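PDB 5TA0: glycoside Hydrolase from Bacteroides uniformis, which probably hydrolyses agarose, as a member of glycoside hydrolase family 86, and is captured here with neoagarooctaose in its glycan pocket. Local coordinates for residues P286-G290 against K291-R295; F501-E504 against T505-C509; G103-P107 against D108-R112; F370-K374 against S375-Y379. One frame throughout, in Å; residues are numbered along the deposited sequence.

In the fold
Four tight local turnings of the chain illustrate how short-range contacts shape a large enzyme. Following the chain from the N terminus, contact 3 comes first, where the loop after helix 86-94 enters helix 107-123. Contact 1 closes the hairpin that follows strand 277-285 of the parallel barrel sheet; contact 4 turns the loop leaving strand 364-369; contact 2 joins strands 500-503 and 508-514 of the beta-sandwich. All four are in series, so none nests within or crosses another. Contacts 1 and 4, their centres about 24 Å apart, both line the glycan pocket. Contacts 1 and 2 touch through Tyr294 and Glu506, tying barrel to sandwich.

Contact 1: P286-G290 against K291-R295; sequences PCKDG and KQMYR. With GAL (beta-D-galactopyranose), chain C; EDO (1,2-ethanediol), chain U.
A tight beta-hairpin beside the glycan pocket carries this contact: Lys288 and Lys291 face each other across a type I' turn, with Asp289 and Gly290 at its corners. Lys288 N donates to Lys291 O at 3.0 Å, nearly straight at 169°. The return bond, from Lys291 N to Lys288 O, is also 3.0 Å. Both corner residues have positive phi, and their N-H groups are taken by the two carboxylate oxygens of Asp332, which holds the turn from outside.

The side chain of Lys288 runs extended from chi1 (-173°) to chi3 (-176°), and this carries CE to 3.4 Å from O5 of the chain C galactose, a sugar that Gln329 and His331 hydrogen-bond; the bend at chi4 only turns NZ. In one of its two conformers, Met293 lays CE 3.8 Å from Lys288 CB, so its methyl packs against CB and CD of the lysine, the two side chains crossing at a slant. The chain turns a corner at Pro286 after barrel strand 277-285, and the small hairpin that follows brings Lys288 to the bound oligosaccharide.

At the base of the hairpin, Tyr294 brings its hydroxyl to Pro286, OH lying 3.6 Å from CB. The same OH donates to OE1 of Gln292 at 2.7 Å, in one of two glutamine conformers; OE1 receives it on a lone pair in the plane of its carbonyl and lies in the plane of the tyrosine ring, at its edge. A 1,2-ethanediol, probably from the crystallisation liquor, gives its O2 hydroxyl to Met293 O at 2.9 Å; Asn299 also binds it.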
loop_
_atom_site.group_PDB
_atom_site.type_symbol
_atom_site.label_atom_id
_atom_site.label_comp_id
_atom_site.label_asym_id
_atom_site.label_seq_id
_atom_site.Cartn_x
_atom_site.Cartn_y
_atom_site.Cartn_z
ATOM N N PRO A 286 -15.284 0.082 -5.598
ATOM C CA PRO A 286 -15.931 0.719 -6.765
ATOM C C PRO A 286 -17.355 0.276 -7.042
ATOM O O PRO A 286 -18.037 0.956 -7.809
ATOM C CB PRO A 286 -15.024 0.321 -7.923
ATOM C CG PRO A 286 -14.406 -0.972 -7.463
ATOM C CD PRO A 286 -14.163 -0.784 -6.009
ATOM N N CYS A 287 -17.808 -0.814 -6.451
ATOM C CA CYS A 287 -19.131 -1.359 -6.791
ATOM C C CYS A 287 -19.632 -2.289 -5.691
ATOM O O CYS A 287 -19.539 -3.505 -5.804
ATOM C CB CYS A 287 -19.064 -2.078 -8.135
ATOM S SG CYS A 287 -17.807 -3.354 -8.274
ATOM N N LYS A 288 -20.109 -1.682 -4.613
ATOM C CA LYS A 288 -20.692 -2.426 -3.498
ATOM C C LYS A 288 -22.173 -2.101 -3.464
ATOM O O LYS A 288 -22.577 -1.025 -3.002
ATOM C CB LYS A 288 -20.021 -2.074 -2.173
ATOM C CG LYS A 288 -20.491 -2.941 -1.012
ATOM C CD LYS A 288 -19.720 -2.644 0.253
ATOM C CE LYS A 288 -20.105 -3.571 1.382
ATOM N NZ LYS A 288 -21.471 -3.302 1.900
ATOM N N ASP A 289 -22.969 -3.020 -4.001
ATOM C CA ASP A 289 -24.417 -2.801 -4.186
ATOM C C ASP A 289 -24.672 -1.475 -4.922
ATOM O O ASP A 289 -25.524 -0.666 -4.504
ATOM C CB ASP A 289 -25.163 -2.827 -2.843
ATOM C CG ASP A 289 -25.000 -4.137 -2.099
ATOM O OD1 ASP A 289 -25.169 -5.216 -2.714
ATOM O OD2 ASP A 289 -24.726 -4.080 -0.882
ATOM N N GLY A 290 -23.903 -1.232 -5.984
ATOM C CA GLY A 290 -24.024 -0.042 -6.808
ATOM C C GLY A 290 -23.410 1.238 -6.250
ATOM O O GLY A 290 -23.474 2.279 -6.909
ATOM N N LYS A 291 -22.787 1.152 -5.077
ATOM C CA LYS A 291 -22.169 2.304 -4.428
ATOM C C LYS A 291 -20.659 2.332 -4.663
ATOM O O LYS A 291 -20.013 1.270 -4.826
ATOM C CB LYS A 291 -22.433 2.284 -2.931
ATOM C CG LYS A 291 -23.907 2.186 -2.547
ATOM C CD LYS A 291 -24.637 3.487 -2.787
ATOM C CE LYS A 291 -26.105 3.391 -2.367
ATOM N NZ LYS A 291 -26.914 4.403 -3.095
ATOM N N GLN A 292 -20.116 3.550 -4.748
ATOM C CA GLN A 292 -18.683 3.799 -5.003
ATOM C C GLN A 292 -18.037 4.458 -3.792
ATOM O O GLN A 292 -18.213 5.658 -3.567
ATOM C CB GLN A 292 -18.496 4.710 -6.222
ATOM C CG GLN A 292 -18.361 3.998 -7.564
ATOM C CD GLN A 292 -18.231 4.937 -8.753
ATOM O OE1 GLN A 292 -17.128 5.202 -9.261
ATOM N NE2 GLN A 292 -19.364 5.447 -9.219
ATOM N N MET A 293 -17.296 3.669 -3.012
ATOM C CA MET A 293 -16.687 4.143 -1.769
ATOM C C MET A 293 -15.178 3.974 -1.866
ATOM O O MET A 293 -14.640 2.862 -1.751
ATOM C CB MET A 293 -17.243 3.393 -0.566
ATOM C CG MET A 293 -18.717 3.686 -0.346
ATOM S SD MET A 293 -19.499 2.575 0.824
ATOM C CE MET A 293 -19.665 1.168 -0.251
ATOM N N TYR A 294 -14.504 5.087 -2.120
ATOM C CA TYR A 294 -13.070 5.086 -2.427
ATOM C C TYR A 294 -12.196 5.443 -1.249
ATOM O O TYR A 294 -12.564 6.258 -0.393
ATOM C CB TYR A 294 -12.788 6.051 -3.574
ATOM C CG TYR A 294 -13.344 5.512 -4.877
ATOM C CD1 TYR A 294 -12.826 4.357 -5.445
ATOM C CD2 TYR A 294 -14.428 6.105 -5.514
ATOM C CE1 TYR A 294 -13.345 3.824 -6.598
ATOM C CE2 TYR A 294 -14.938 5.572 -6.675
ATOM C CZ TYR A 294 -14.408 4.444 -7.221
ATOM O OH TYR A 294 -14.899 3.898 -8.375
ATOM N N ARG A 295 -11.038 4.793 -1.209
ATOM C CA ARG A 295 -9.916 5.207 -0.384
ATOM C C ARG A 295 -8.957 6.099 -1.192
ATOM O O ARG A 295 -8.375 7.052 -0.644
ATOM C CB ARG A 295 -9.169 3.993 0.130
ATOM C CG ARG A 295 -10.011 3.084 1.013
ATOM C CD ARG A 295 -9.185 1.970 1.618
ATOM N NE ARG A 295 -10.019 1.063 2.389
ATOM C CZ ARG A 295 -10.275 1.147 3.694
ATOM N NH1 ARG A 295 -9.732 2.088 4.466
ATOM N NH2 ARG A 295 -11.093 0.250 4.230
HETATM C C1 GAL C . -18.986 -7.541 2.441
HETATM C C2 GAL C . -17.939 -8.436 1.813
HETATM C C3 GAL C . -16.660 -8.467 2.644
HETATM C C4 GAL C . -16.201 -7.055 2.979
HETATM C C5 GAL C . -17.346 -6.287 3.627
HETATM C C6 GAL C . -16.924 -4.893 4.046
HETATM O O1 GAL C . -20.149 -7.407 1.601
HETATM O O2 GAL C . -18.415 -9.776 1.707
HETATM O O3 GAL C . -15.708 -9.201 1.868
HETATM O O4 GAL C . -15.786 -6.357 1.796
HETATM O O5 GAL C . -18.427 -6.240 2.683
HETATM O O6 GAL C . -18.015 -4.223 4.681
HETATM C C1 EDO U . -13.698 3.983 1.460
HETATM O O1 EDO U . -13.094 4.542 2.604
HETATM C C2 EDO U . -14.239 2.617 1.785
HETATM O O2 EDO U . -13.722 1.765 0.796
#

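Contact 2: F501-E504 against T505-C509; sequences FTLE and TEATC
A chi1 of -179° swings the Phe501 ring out opposite its own amide nitrogen, while SG of Cys509 is set between its own N and carbonyl carbon (chi1 59°), and ring and sulfur are brought together. Phe501 CE1 lies 3.8 Å from Cys509 SG, and the sulfur approaches the ring obliquely, 4.6 Å from its centroid, in a sulfur-aromatic contact. The same ring meets His477 of strand 472-481 edge-to-face. Leu503 fills the angle of the bend: its CD1 reaches Ala507 CB at 3.8 Å and Cys509 SG at 4.1 Å.

The chain reverses through a type II beta turn from Glu504 to Ala507, closed by Ala507 N donating to Glu504 O at 3.0 Å. Within the beta-sandwich domain this turn links edge strand 500-503 to strand 508-514, which is not its neighbour in the sheet but lies between strands 472-481 and 444-451. Putting a serine in place of Phe501 would probably open a gap beside Cys509 SG and deprive His477 of its ring partner.

At the turn, Glu504 curls its carboxylate back so that OE2 accepts a weak bond from Thr505 N at 3.5 Å. Glu506, at a corner with positive phi, forms salt bridges through OE2 with Lys296 and Lys348.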
loop_
_atom_site.group_PDB
_atom_site.type_symbol
_atom_site.label_atom_id
_atom_site.label_comp_id
_atom_site.label_asym_id
_atom_site.label_seq_id
_atom_site.Cartn_x
_atom_site.Cartn_y
_atom_site.Cartn_z
ATOM N N PHE A 501 -2.183 16.935 -23.649
ATOM C CA PHE A 501 -2.589 15.540 -23.572
ATOM C C PHE A 501 -3.879 15.454 -22.759
ATOM O O PHE A 501 -3.996 16.091 -21.723
ATOM C CB PHE A 501 -1.488 14.722 -22.903
ATOM C CG PHE A 501 -1.805 13.258 -22.790
ATOM C CD1 PHE A 501 -2.264 12.715 -21.589
ATOM C CD2 PHE A 501 -1.642 12.421 -23.874
ATOM C CE1 PHE A 501 -2.554 11.372 -21.492
ATOM C CE2 PHE A 501 -1.931 11.066 -23.774
ATOM C CZ PHE A 501 -2.395 10.553 -22.577
ATOM N N THR A 502 -4.848 14.691 -23.259
ATOM C CA THR A 502 -6.094 14.448 -22.544
ATOM C C THR A 502 -5.968 13.109 -21.818
ATOM O O THR A 502 -5.903 12.062 -22.445
ATOM C CB THR A 502 -7.294 14.422 -23.492
ATOM O OG1 THR A 502 -7.401 15.717 -24.104
ATOM C CG2 THR A 502 -8.589 14.124 -22.749
ATOM N N LEU A 503 -5.939 13.188 -20.491
ATOM C CA LEU A 503 -5.873 11.986 -19.658
ATOM C C LEU A 503 -7.299 11.525 -19.389
ATOM O O LEU A 503 -8.135 12.295 -18.926
ATOM C CB LEU A 503 -5.138 12.319 -18.365
ATOM C CG LEU A 503 -4.860 11.156 -17.418
ATOM C CD1 LEU A 503 -4.077 10.014 -18.019
ATOM C CD2 LEU A 503 -4.123 11.725 -16.215
ATOM N N GLU A 504 -7.574 10.268 -19.702
ATOM C CA GLU A 504 -8.925 9.720 -19.603
ATOM C C GLU A 504 -9.405 9.553 -18.170
ATOM O O GLU A 504 -8.643 9.734 -17.219
ATOM C CB GLU A 504 -9.044 8.411 -20.374
ATOM C CG GLU A 504 -9.289 8.614 -21.870
ATOM C CD GLU A 504 -10.614 9.308 -22.159
ATOM O OE1 GLU A 504 -10.662 10.093 -23.121
ATOM O OE2 GLU A 504 -11.568 9.107 -21.397
ATOM N N THR A 505 -10.694 9.289 -18.024
ATOM C CA THR A 505 -11.345 9.101 -16.733
ATOM C C THR A 505 -10.584 8.064 -15.891
ATOM O O THR A 505 -10.361 6.942 -16.332
ATOM C CB THR A 505 -12.764 8.593 -16.964
ATOM O OG1 THR A 505 -13.462 9.581 -17.730
ATOM C CG2 THR A 505 -13.480 8.310 -15.687
ATOM N N GLU A 506 -10.161 8.472 -14.700
ATOM C CA GLU A 506 -9.430 7.560 -13.780
ATOM C C GLU A 506 -8.216 6.881 -14.434
ATOM O O GLU A 506 -7.807 5.792 -14.020
ATOM C CB GLU A 506 -10.387 6.533 -13.152
ATOM C CG GLU A 506 -11.418 7.131 -12.232
ATOM C CD GLU A 506 -12.346 6.078 -11.678
ATOM O OE1 GLU A 506 -13.232 5.606 -12.445
ATOM O OE2 GLU A 506 -12.178 5.668 -10.508
ATOM N N ALA A 507 -7.606 7.516 -15.437
ATOM C CA ALA A 507 -6.579 6.904 -16.225
ATOM C C ALA A 507 -5.178 7.269 -15.709
ATOM O O ALA A 507 -5.016 8.159 -14.857
ATOM C CB ALA A 507 -6.727 7.303 -17.702
ATOM N N THR A 508 -4.190 6.567 -16.242
ATOM C CA THR A 508 -2.783 6.875 -15.959
ATOM C C THR A 508 -2.043 6.978 -17.264
ATOM O O THR A 508 -2.297 6.176 -18.197
ATOM C CB THR A 508 -2.152 5.760 -15.090
ATOM O OG1 THR A 508 -2.954 5.540 -13.935
ATOM C CG2 THR A 508 -0.747 6.116 -14.628
ATOM N N CYS A 509 -1.102 7.921 -17.362
ATOM C CA CYS A 509 -0.123 7.880 -18.421
ATOM C C CYS A 509 1.294 7.855 -17.851
ATOM O O CYS A 509 1.553 8.417 -16.779
ATOM C CB CYS A 509 -0.262 9.037 -19.413
ATOM S SG CYS A 509 -0.105 10.702 -18.722
#

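Contact 3: G103-P107 against D108-R112; sequences GFADP and DDLAR
Two nitrogens of Arg112 converge on OD1 of Asp109, whose own backbone N-H is held across the contact by OD2 of Asp106. Arg112 NH2 forms a salt bridge with Asp109 OD1 at 2.8 Å, on its syn lone pair, and Arg112 NE donates to the same oxygen at 3.0 Å, so in this one of two arginine conformers the guanidinium grips side-on with the acceptor in its plane. Asp109 OD2 is occupied by the backbone N of Lys96, and the carboxylate is thus fixed from both ends.

Asp106 OD2 accepts from Asp109 N at 2.9 Å, on its anti side and 32° out of the carboxylate plane. This is the N-cap of helix 107-123: with chi1 at -176°, Asp106 turns CG to the side of its carbonyl carbon, which brings the carboxylate to the backbone N-H of Asp109 in the first turn. Water 1 extends the cap, donating to Asp106 OD1 at 2.9 Å and accepting from Asp108 N at 3.0 Å. A negative group here would be expected to interact favourably with the positive end of the helix dipole.

The regular helical bonds start at once. Leu110 N reaches Asp106 O at 2.9 Å, and Ala111 N reaches Pro107 O at 3.0 Å. Pro107, in the first turn, has no N-H to satisfy. Ala105 CB meets Leu110 CD2 at 4.4 Å, and the side chains of Leu110 and Ala111 touch Arg178 and Glu182 of helix 170-183.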
loop_
_atom_site.group_PDB
_atom_site.type_symbol
_atom_site.label_atom_id
_atom_site.label_comp_id
_atom_site.label_asym_id
_atom_site.label_seq_id
_atom_site.Cartn_x
_atom_site.Cartn_y
_atom_site.Cartn_z
ATOM N N GLY A 103 -1.207 -28.697 23.177
ATOM C CA GLY A 103 -1.375 -27.415 22.524
ATOM C C GLY A 103 -0.166 -26.793 21.878
ATOM O O GLY A 103 -0.248 -25.662 21.386
ATOM N N PHE A 104 0.956 -27.515 21.843
ATOM C CA PHE A 104 2.146 -27.069 21.120
ATOM C C PHE A 104 2.397 -28.023 19.966
ATOM O O PHE A 104 2.210 -29.245 20.092
ATOM C CB PHE A 104 3.373 -27.069 22.022
ATOM C CG PHE A 104 3.401 -25.935 23.018
ATOM C CD1 PHE A 104 4.291 -24.885 22.855
ATOM C CD2 PHE A 104 2.548 -25.900 24.110
ATOM C CE1 PHE A 104 4.337 -23.820 23.755
ATOM C CE2 PHE A 104 2.581 -24.828 24.999
ATOM C CZ PHE A 104 3.487 -23.799 24.816
ATOM N N ALA A 105 2.867 -27.474 18.862
ATOM C CA ALA A 105 3.396 -28.294 17.743
ATOM C C ALA A 105 4.611 -29.091 18.216
ATOM O O ALA A 105 5.488 -28.569 18.922
ATOM C CB ALA A 105 3.779 -27.411 16.558
ATOM N N ASP A 106 4.666 -30.352 17.817
ATOM C CA ASP A 106 5.816 -31.187 18.158
ATOM C C ASP A 106 7.079 -30.672 17.471
ATOM O O ASP A 106 7.105 -30.607 16.251
ATOM C CB ASP A 106 5.564 -32.613 17.730
ATOM C CG ASP A 106 6.679 -33.535 18.155
ATOM O OD1 ASP A 106 6.941 -33.612 19.391
ATOM O OD2 ASP A 106 7.324 -34.106 17.248
ATOM N N PRO A 107 8.129 -30.319 18.244
ATOM C CA PRO A 107 9.314 -29.791 17.548
ATOM C C PRO A 107 9.926 -30.733 16.547
ATOM O O PRO A 107 10.389 -30.288 15.495
ATOM C CB PRO A 107 10.267 -29.459 18.699
ATOM C CG PRO A 107 9.377 -29.165 19.861
ATOM C CD PRO A 107 8.212 -30.104 19.696
ATOM N N ASP A 108 9.932 -32.033 16.824
ATOM C CA ASP A 108 10.524 -32.998 15.882
ATOM C C ASP A 108 9.713 -33.118 14.603
ATOM O O ASP A 108 10.263 -33.108 13.508
ATOM C CB ASP A 108 10.636 -34.382 16.526
ATOM C CG ASP A 108 11.641 -34.438 17.640
ATOM O OD1 ASP A 108 12.713 -33.807 17.563
ATOM O OD2 ASP A 108 11.370 -35.167 18.616
ATOM N N ASP A 109 8.394 -33.250 14.718
ATOM C CA ASP A 109 7.574 -33.371 13.532
ATOM C C ASP A 109 7.596 -32.066 12.723
ATOM O O ASP A 109 7.621 -32.081 11.487
ATOM C CB ASP A 109 6.142 -33.743 13.844
ATOM C CG ASP A 109 5.421 -34.252 12.632
ATOM O OD1 ASP A 109 5.951 -35.182 11.943
ATOM O OD2 ASP A 109 4.315 -33.781 12.320
ATOM N N LEU A 110 7.622 -30.945 13.416
ATOM C CA LEU A 110 7.752 -29.660 12.717
ATOM C C LEU A 110 9.055 -29.570 11.935
ATOM O O LEU A 110 9.067 -29.186 10.770
ATOM C CB LEU A 110 7.632 -28.526 13.726
ATOM C CG LEU A 110 7.635 -27.103 13.179
ATOM C CD1 LEU A 110 6.614 -26.883 12.057
ATOM C CD2 LEU A 110 7.347 -26.149 14.317
ATOM N N ALA A 111 10.157 -29.955 12.568
ATOM C CA ALA A 111 11.441 -29.991 11.857
ATOM C C ALA A 111 11.379 -30.926 10.635
ATOM O O ALA A 111 11.923 -30.584 9.569
ATOM C CB ALA A 111 12.571 -30.396 12.788
ATOM N N ARG A 112 10.710 -32.065 10.766
ATOM C CA ARG A 112 10.605 -33.032 9.674
ATOM C C ARG A 112 9.808 -32.488 8.489
ATOM O O ARG A 112 10.236 -32.597 7.335
ATOM C CB ARG A 112 9.986 -34.335 10.175
ATOM C CG ARG A 112 10.006 -35.461 9.155
ATOM C CD ARG A 112 9.190 -36.663 9.621
ATOM N NE ARG A 112 7.782 -36.361 9.909
ATOM C CZ ARG A 112 6.798 -36.373 9.007
ATOM N NH1 ARG A 112 7.069 -36.649 7.736
ATOM N NH2 ARG A 112 5.546 -36.105 9.365
HETATM O O HOH W 1 9.737 -32.997 19.624
#

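Contact 4: F370-K374 against S375-Y379; sequences FAMLK and SEWGY. With GAL (beta-D-galactopyranose), chain B; AAL (3,6-anhydro-alpha-L-galactopyranose), chain D.
Between Met372 and Ser375 the backbone swings round, Ser375 taking a positive phi (46°), and then tightens into a 3-10 turn in which Gly378 N donates to Ser375 O at 2.9 Å. Met372 points back at this turn. Its SD lies 3.3 Å from Ser375 OG, and a bend at chi3 (77°) turns CE to the indole edge, 3.9 Å from Trp377 CZ2 and near the ring plane. The sulfur too sits at the edge, 78° off the normal of the six-membered ring, in a Met-aromatic contact.

The indole has a neighbour over each face, both offset toward its rim. Ser375 CB lies over one, 3.5 Å above the plane, and the chain B galactose covers the other, with its C3 3.7 Å above the plane and C1 3.6 Å from Trp377 CZ2. Such CH-pi stacking of a sugar on an aromatic platform is characteristic of carbohydrate-binding clefts. Met372 SD and Phe370 CZ continue the wall along the adjoining anhydrogalactose, at 3.9 Å from C6 and 3.8 Å from O5 respectively. With a serine in place of Trp377, the galactose would probably lose its stacking surface and the Met372 methyl its aromatic neighbour.

Lys374 and Glu376 lie side by side, pointing the same way, the lysine amine bound to Asn64 and Tyr59, and the carboxylate, in one of two conformers, to Arg394 and Tyr405. The loop leaves strand 364-369, the last of the parallel barrel sheet, and leads to strand 392-394, where Leu373 and Lys374 pack on Leu392.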
loop_
_atom_site.group_PDB
_atom_site.type_symbol
_atom_site.label_atom_id
_atom_site.label_comp_id
_atom_site.label_asym_id
_atom_site.label_seq_id
_atom_site.Cartn_x
_atom_site.Cartn_y
_atom_site.Cartn_z
ATOM N N PHE A 370 -2.642 -6.531 -4.766
ATOM C CA PHE A 370 -3.195 -7.862 -4.599
ATOM C C PHE A 370 -3.554 -8.450 -5.954
ATOM O O PHE A 370 -4.651 -8.305 -6.474
ATOM C CB PHE A 370 -4.350 -7.945 -3.614
ATOM C CG PHE A 370 -4.710 -9.363 -3.308
ATOM C CD1 PHE A 370 -3.751 -10.232 -2.777
ATOM C CD2 PHE A 370 -5.958 -9.873 -3.636
ATOM C CE1 PHE A 370 -4.050 -11.551 -2.517
ATOM C CE2 PHE A 370 -6.266 -11.195 -3.354
ATOM C CZ PHE A 370 -5.304 -12.045 -2.814
ATOM N N ALA A 371 -2.564 -9.114 -6.506
ATOM C CA ALA A 371 -2.682 -9.871 -7.738
ATOM C C ALA A 371 -1.841 -11.114 -7.530
ATOM O O ALA A 371 -0.640 -10.996 -7.213
ATOM C CB ALA A 371 -2.145 -9.068 -8.898
ATOM N N MET A 372 -2.458 -12.287 -7.639
ATOM C CA MET A 372 -1.755 -13.572 -7.502
ATOM C C MET A 372 -1.439 -14.095 -8.891
ATOM O O MET A 372 -2.030 -13.632 -9.875
ATOM C CB MET A 372 -2.614 -14.529 -6.707
ATOM C CG MET A 372 -2.847 -14.029 -5.279
ATOM S SD MET A 372 -3.587 -15.235 -4.154
ATOM C CE MET A 372 -2.141 -16.244 -3.841
ATOM N N LEU A 373 -0.534 -15.053 -9.019
ATOM C CA LEU A 373 -0.187 -15.543 -10.346
ATOM C C LEU A 373 -1.344 -16.278 -11.006
ATOM O O LEU A 373 -1.711 -15.959 -12.135
ATOM C CB LEU A 373 1.038 -16.471 -10.272
ATOM C CG LEU A 373 1.517 -17.025 -11.625
ATOM C CD1 LEU A 373 2.086 -15.923 -12.466
ATOM C CD2 LEU A 373 2.564 -18.118 -11.417
ATOM N N LYS A 374 -1.905 -17.244 -10.298
ATOM C CA LYS A 374 -2.848 -18.192 -10.900
ATOM C C LYS A 374 -3.916 -18.682 -9.940
ATOM O O LYS A 374 -5.093 -18.770 -10.296
ATOM C CB LYS A 374 -2.073 -19.396 -11.475
ATOM C CG LYS A 374 -2.963 -20.426 -12.177
ATOM C CD LYS A 374 -2.228 -21.595 -12.818
ATOM C CE LYS A 374 -1.329 -21.163 -13.951
ATOM N NZ LYS A 374 -0.613 -22.315 -14.577
ATOM N N SER A 375 -3.517 -19.068 -8.738
ATOM C CA SER A 375 -4.454 -19.477 -7.690
ATOM C C SER A 375 -5.539 -20.436 -8.197
ATOM O O SER A 375 -6.724 -20.207 -7.985
ATOM C CB SER A 375 -5.075 -18.240 -7.047
ATOM O OG SER A 375 -4.018 -17.479 -6.476
ATOM N N GLU A 376 -5.101 -21.512 -8.849
ATOM C CA GLU A 376 -5.973 -22.608 -9.293
ATOM C C GLU A 376 -6.816 -23.154 -8.143
ATOM O O GLU A 376 -7.994 -23.463 -8.311
ATOM C CB GLU A 376 -5.112 -23.736 -9.869
ATOM C CG GLU A 376 -5.896 -24.830 -10.564
ATOM C CD GLU A 376 -5.956 -24.637 -12.065
ATOM O OE1 GLU A 376 -6.893 -25.168 -12.693
ATOM O OE2 GLU A 376 -5.054 -23.971 -12.627
ATOM N N TRP A 377 -6.217 -23.237 -6.960
ATOM C CA TRP A 377 -6.908 -23.664 -5.735
ATOM C C TRP A 377 -8.159 -22.834 -5.419
ATOM O O TRP A 377 -9.028 -23.282 -4.670
ATOM C CB TRP A 377 -5.954 -23.626 -4.492
ATOM C CG TRP A 377 -5.299 -22.295 -4.301
ATOM C CD1 TRP A 377 -4.001 -21.960 -4.650
ATOM C CD2 TRP A 377 -5.876 -21.097 -3.754
ATOM N NE1 TRP A 377 -3.775 -20.661 -4.374
ATOM C CE2 TRP A 377 -4.888 -20.091 -3.835
ATOM C CE3 TRP A 377 -7.124 -20.768 -3.218
ATOM C CZ2 TRP A 377 -5.116 -18.788 -3.378
ATOM C CZ3 TRP A 377 -7.354 -19.454 -2.776
ATOM C CH2 TRP A 377 -6.342 -18.489 -2.865
ATOM N N GLY A 378 -8.240 -21.616 -5.958
ATOM C CA GLY A 378 -9.357 -20.730 -5.727
ATOM C C GLY A 378 -10.497 -20.909 -6.711
ATOM O O GLY A 378 -11.505 -20.204 -6.586
ATOM N N TYR A 379 -10.334 -21.797 -7.687
ATOM C CA TYR A 379 -11.428 -22.144 -8.621
ATOM C C TYR A 379 -12.388 -23.101 -7.952
ATOM O O TYR A 379 -11.969 -24.129 -7.432
ATOM C CB TYR A 379 -10.891 -22.783 -9.894
ATOM C CG TYR A 379 -12.001 -23.128 -10.857
ATOM C CD1 TYR A 379 -12.591 -22.128 -11.611
ATOM C CD2 TYR A 379 -12.467 -24.437 -10.989
ATOM C CE1 TYR A 379 -13.621 -22.395 -12.473
ATOM C CE2 TYR A 379 -13.505 -24.722 -11.884
ATOM C CZ TYR A 379 -14.079 -23.678 -12.611
ATOM O OH TYR A 379 -15.126 -23.931 -13.530
HETATM C C1 GAL B . -4.000 -18.621 0.045
HETATM C C2 GAL B . -2.851 -19.619 -0.127
HETATM C C3 GAL B . -3.348 -21.010 -0.538
HETATM C C4 GAL B . -4.485 -21.451 0.375
HETATM C C5 GAL B . -5.569 -20.376 0.392
HETATM C C6 GAL B . -6.761 -20.734 1.276
HETATM O O2 GAL B . -1.968 -19.085 -1.114
HETATM O O3 GAL B . -2.258 -21.951 -0.549
HETATM O O4 GAL B . -3.997 -21.607 1.719
HETATM O O5 GAL B . -5.020 -19.144 0.885
HETATM O O6 GAL B . -7.726 -19.667 1.271
HETATM C C1 AAL D . -5.604 -13.826 1.231
HETATM C C2 AAL D . -4.844 -14.484 2.401
HETATM C C3 AAL D . -3.785 -15.460 1.916
HETATM C C4 AAL D . -4.403 -16.433 0.937
HETATM C C5 AAL D . -4.607 -15.522 -0.233
HETATM C C6 AAL D . -3.315 -14.770 -0.265
HETATM O O2 AAL D . -5.739 -15.216 3.246
HETATM O O3 AAL D . -2.858 -14.743 1.092
HETATM O O4 AAL D . -3.425 -17.436 0.591
HETATM O O5 AAL D . -5.665 -14.594 0.026
HETATM O O HOH W 2 -2.693 -24.944 -14.080
#